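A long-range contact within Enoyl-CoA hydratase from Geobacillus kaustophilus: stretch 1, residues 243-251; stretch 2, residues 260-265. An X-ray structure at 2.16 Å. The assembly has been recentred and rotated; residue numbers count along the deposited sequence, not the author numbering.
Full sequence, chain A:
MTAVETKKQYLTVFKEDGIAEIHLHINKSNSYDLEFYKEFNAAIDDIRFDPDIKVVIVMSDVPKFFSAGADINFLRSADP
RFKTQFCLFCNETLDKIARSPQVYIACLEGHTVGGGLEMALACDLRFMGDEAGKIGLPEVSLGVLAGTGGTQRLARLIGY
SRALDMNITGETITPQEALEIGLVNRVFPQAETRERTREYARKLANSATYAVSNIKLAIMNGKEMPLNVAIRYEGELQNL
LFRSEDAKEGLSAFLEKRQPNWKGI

Stretch 1, residues 243-251: RSEDAKEGL
Stretch 2 260-265: PNWKGI

The free amides at a helix N-terminus and the carboxylates of its first turn can together hold an irregular chain end, and the C-terminal segment of this enoyl-CoA hydratase is a compact example. Ser244 (phi/psi -87/168) precedes a helix that begins at Glu245 and continues past Leu251 with phi between -55 and -79 and psi between -34 and -56. The p rotamer of Ser244 (chi1 74°) lets Ser244 OG accept a weak capping bond from Ala247 N at 3.3 Å. Residues 260-265 run antiparallel in register, without regular structure: CA atoms pair Gly250 with Pro260 (5.7 Å), Asp246 with Trp262 (5.6 Å) and Ser244 with Ile265 (5.7 Å).

Asp246 is the organising residue. With chi1 -78° (m) and chi2 33°, its carboxylate faces consecutive amides: Lys263 N lies 3.0 Å from Asp246 OD1, and Gly264 N lies 3.1 Å from Asp246 OD2, both as hydrogen bonds. The backbone turns there, from -112/-11 at Lys263 to 85/0 at Gly264, where a CB would jam against the preceding carbonyl. Ile265 O returns to the helix start, accepting from Asp246 N at 2.9 Å and, weakly, from Glu245 N at 3.2 Å.

Beside this carboxylate, Glu245 (m, t, chi3 54°) and Lys263 (m, t, m, t) both direct CB toward the opposing stretch, and Glu245 OE1 meets Lys263 NZ in a 2.8 Å salt bridge. Ile265 points CB away, yet its p, t rotamer brings CD1 to 3.1 Å from Glu245 OE2.

Trp262 (chi1 -49°, chi2 120°) starts sideways, but its ring reaches the helix. Asp246 O approaches the ring edge, 3.1 Å from Trp262 CZ3, while Gly250 CA sits 3.6 Å from Trp262 CH2; an ideal CB on Gly250 would clash with CH2. Glu249 (t, p, chi3 46°) folds so that OE2 lies 3.7 Å from Pro260 CA.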

# COMPACT_ATOMS: atom_id res chain seq x y z
N ARG A 243 -11.05 9.28 -26.34
CA ARG A 243 -10.54 10.28 -27.27
C ARG A 243 -9.88 9.68 -28.51
O ARG A 243 -9.40 10.42 -29.37
CB ARG A 243 -9.54 11.21 -26.58
CG ARG A 243 -10.15 12.27 -25.68
CD ARG A 243 -10.54 11.72 -24.32
NE ARG A 243 -11.09 12.73 -23.43
CZ ARG A 243 -10.48 13.88 -23.13
NH1 ARG A 243 -9.29 14.15 -23.66
NH2 ARG A 243 -11.06 14.74 -22.31
N SER A 244 -9.85 8.35 -28.62
CA SER A 244 -9.22 7.71 -29.77
C SER A 244 -10.18 7.56 -30.94
O SER A 244 -11.39 7.75 -30.79
CB SER A 244 -8.66 6.34 -29.40
OG SER A 244 -9.70 5.37 -29.24
N GLU A 245 -9.64 7.22 -32.10
CA GLU A 245 -10.44 7.04 -33.30
C GLU A 245 -11.14 5.69 -33.30
O GLU A 245 -12.27 5.57 -33.77
CB GLU A 245 -9.55 7.18 -34.54
CG GLU A 245 -8.99 8.58 -34.73
CD GLU A 245 -8.00 8.67 -35.87
OE1 GLU A 245 -8.35 8.26 -37.00
OE2 GLU A 245 -6.87 9.15 -35.64
N ASP A 246 -10.48 4.68 -32.75
CA ASP A 246 -11.06 3.35 -32.70
C ASP A 246 -12.34 3.35 -31.88
O ASP A 246 -13.28 2.61 -32.18
CB ASP A 246 -10.06 2.35 -32.12
CG ASP A 246 -9.02 1.92 -33.13
OD1 ASP A 246 -8.66 2.75 -34.00
OD2 ASP A 246 -8.56 0.77 -33.05
N ALA A 247 -12.38 4.18 -30.83
CA ALA A 247 -13.56 4.27 -29.97
C ALA A 247 -14.72 4.81 -30.80
O ALA A 247 -15.82 4.26 -30.80
CB ALA A 247 -13.28 5.20 -28.79
N LYS A 248 -14.45 5.90 -31.52
CA LYS A 248 -15.45 6.52 -32.38
C LYS A 248 -15.93 5.44 -33.34
O LYS A 248 -17.12 5.14 -33.41
CB LYS A 248 -14.81 7.66 -33.17
CG LYS A 248 -14.35 8.85 -32.33
CD LYS A 248 -13.33 9.70 -33.10
CE LYS A 248 -13.22 11.12 -32.54
NZ LYS A 248 -12.89 11.17 -31.08
N GLU A 249 -14.98 4.84 -34.04
CA GLU A 249 -15.25 3.78 -35.00
C GLU A 249 -16.00 2.61 -34.38
O GLU A 249 -16.97 2.11 -34.94
CB GLU A 249 -13.93 3.28 -35.60
CG GLU A 249 -14.06 2.12 -36.57
CD GLU A 249 -14.93 2.44 -37.77
OE1 GLU A 249 -14.77 3.53 -38.36
OE2 GLU A 249 -15.78 1.59 -38.13
N GLY A 250 -15.54 2.17 -33.21
CA GLY A 250 -16.17 1.05 -32.53
C GLY A 250 -17.62 1.27 -32.16
O GLY A 250 -18.44 0.38 -32.30
N LEU A 251 -17.94 2.47 -31.67
CA LEU A 251 -19.31 2.78 -31.28
C LEU A 251 -20.21 2.92 -32.51
O LEU A 251 -21.36 2.48 -32.48
CB LEU A 251 -19.34 4.05 -30.43
CG LEU A 251 -18.99 3.89 -28.94
CD1 LEU A 251 -17.62 3.25 -28.78
CD2 LEU A 251 -19.03 5.25 -28.25
N PRO A 260 -16.35 -3.13 -37.52
CA PRO A 260 -15.50 -1.96 -37.30
C PRO A 260 -14.12 -2.17 -37.89
O PRO A 260 -13.62 -3.29 -37.94
CB PRO A 260 -15.46 -1.85 -35.78
CG PRO A 260 -15.53 -3.27 -35.35
CD PRO A 260 -16.60 -3.84 -36.25
N ASN A 261 -13.51 -1.08 -38.35
CA ASN A 261 -12.17 -1.14 -38.94
C ASN A 261 -11.18 -0.43 -38.03
O ASN A 261 -10.99 0.79 -38.11
CB ASN A 261 -12.19 -0.50 -40.33
CG ASN A 261 -13.17 -1.18 -41.27
OD1 ASN A 261 -13.09 -2.39 -41.50
ND2 ASN A 261 -14.09 -0.40 -41.83
N TRP A 262 -10.55 -1.21 -37.17
CA TRP A 262 -9.59 -0.71 -36.20
C TRP A 262 -8.33 -0.15 -36.84
O TRP A 262 -7.76 -0.74 -37.75
CB TRP A 262 -9.21 -1.83 -35.25
CG TRP A 262 -10.40 -2.54 -34.69
CD1 TRP A 262 -10.70 -3.86 -34.82
CD2 TRP A 262 -11.43 -1.97 -33.88
NE1 TRP A 262 -11.86 -4.15 -34.14
CE2 TRP A 262 -12.33 -3.01 -33.56
CE3 TRP A 262 -11.69 -0.67 -33.41
CZ2 TRP A 262 -13.47 -2.80 -32.77
CZ3 TRP A 262 -12.83 -0.46 -32.63
CH2 TRP A 262 -13.70 -1.52 -32.32
N LYS A 263 -7.89 1.00 -36.33
CA LYS A 263 -6.69 1.65 -36.83
C LYS A 263 -5.58 1.61 -35.78
O LYS A 263 -4.43 1.92 -36.08
CB LYS A 263 -7.00 3.09 -37.24
CG LYS A 263 -7.80 3.20 -38.53
CD LYS A 263 -8.35 4.60 -38.75
CE LYS A 263 -9.45 4.92 -37.75
NZ LYS A 263 -10.09 6.25 -38.01
N GLY A 264 -5.94 1.23 -34.56
CA GLY A 264 -4.96 1.15 -33.50
C GLY A 264 -4.71 2.45 -32.76
O GLY A 264 -3.90 2.50 -31.84
N ILE A 265 -5.40 3.51 -33.17
CA ILE A 265 -5.24 4.81 -32.54
C ILE A 265 -6.61 5.42 -32.25
O ILE A 265 -7.62 4.74 -32.53
CB ILE A 265 -4.45 5.78 -33.44
CG1 ILE A 265 -5.25 6.09 -34.71
CG2 ILE A 265 -3.11 5.17 -33.80
CD1 ILE A 265 -4.59 7.12 -35.61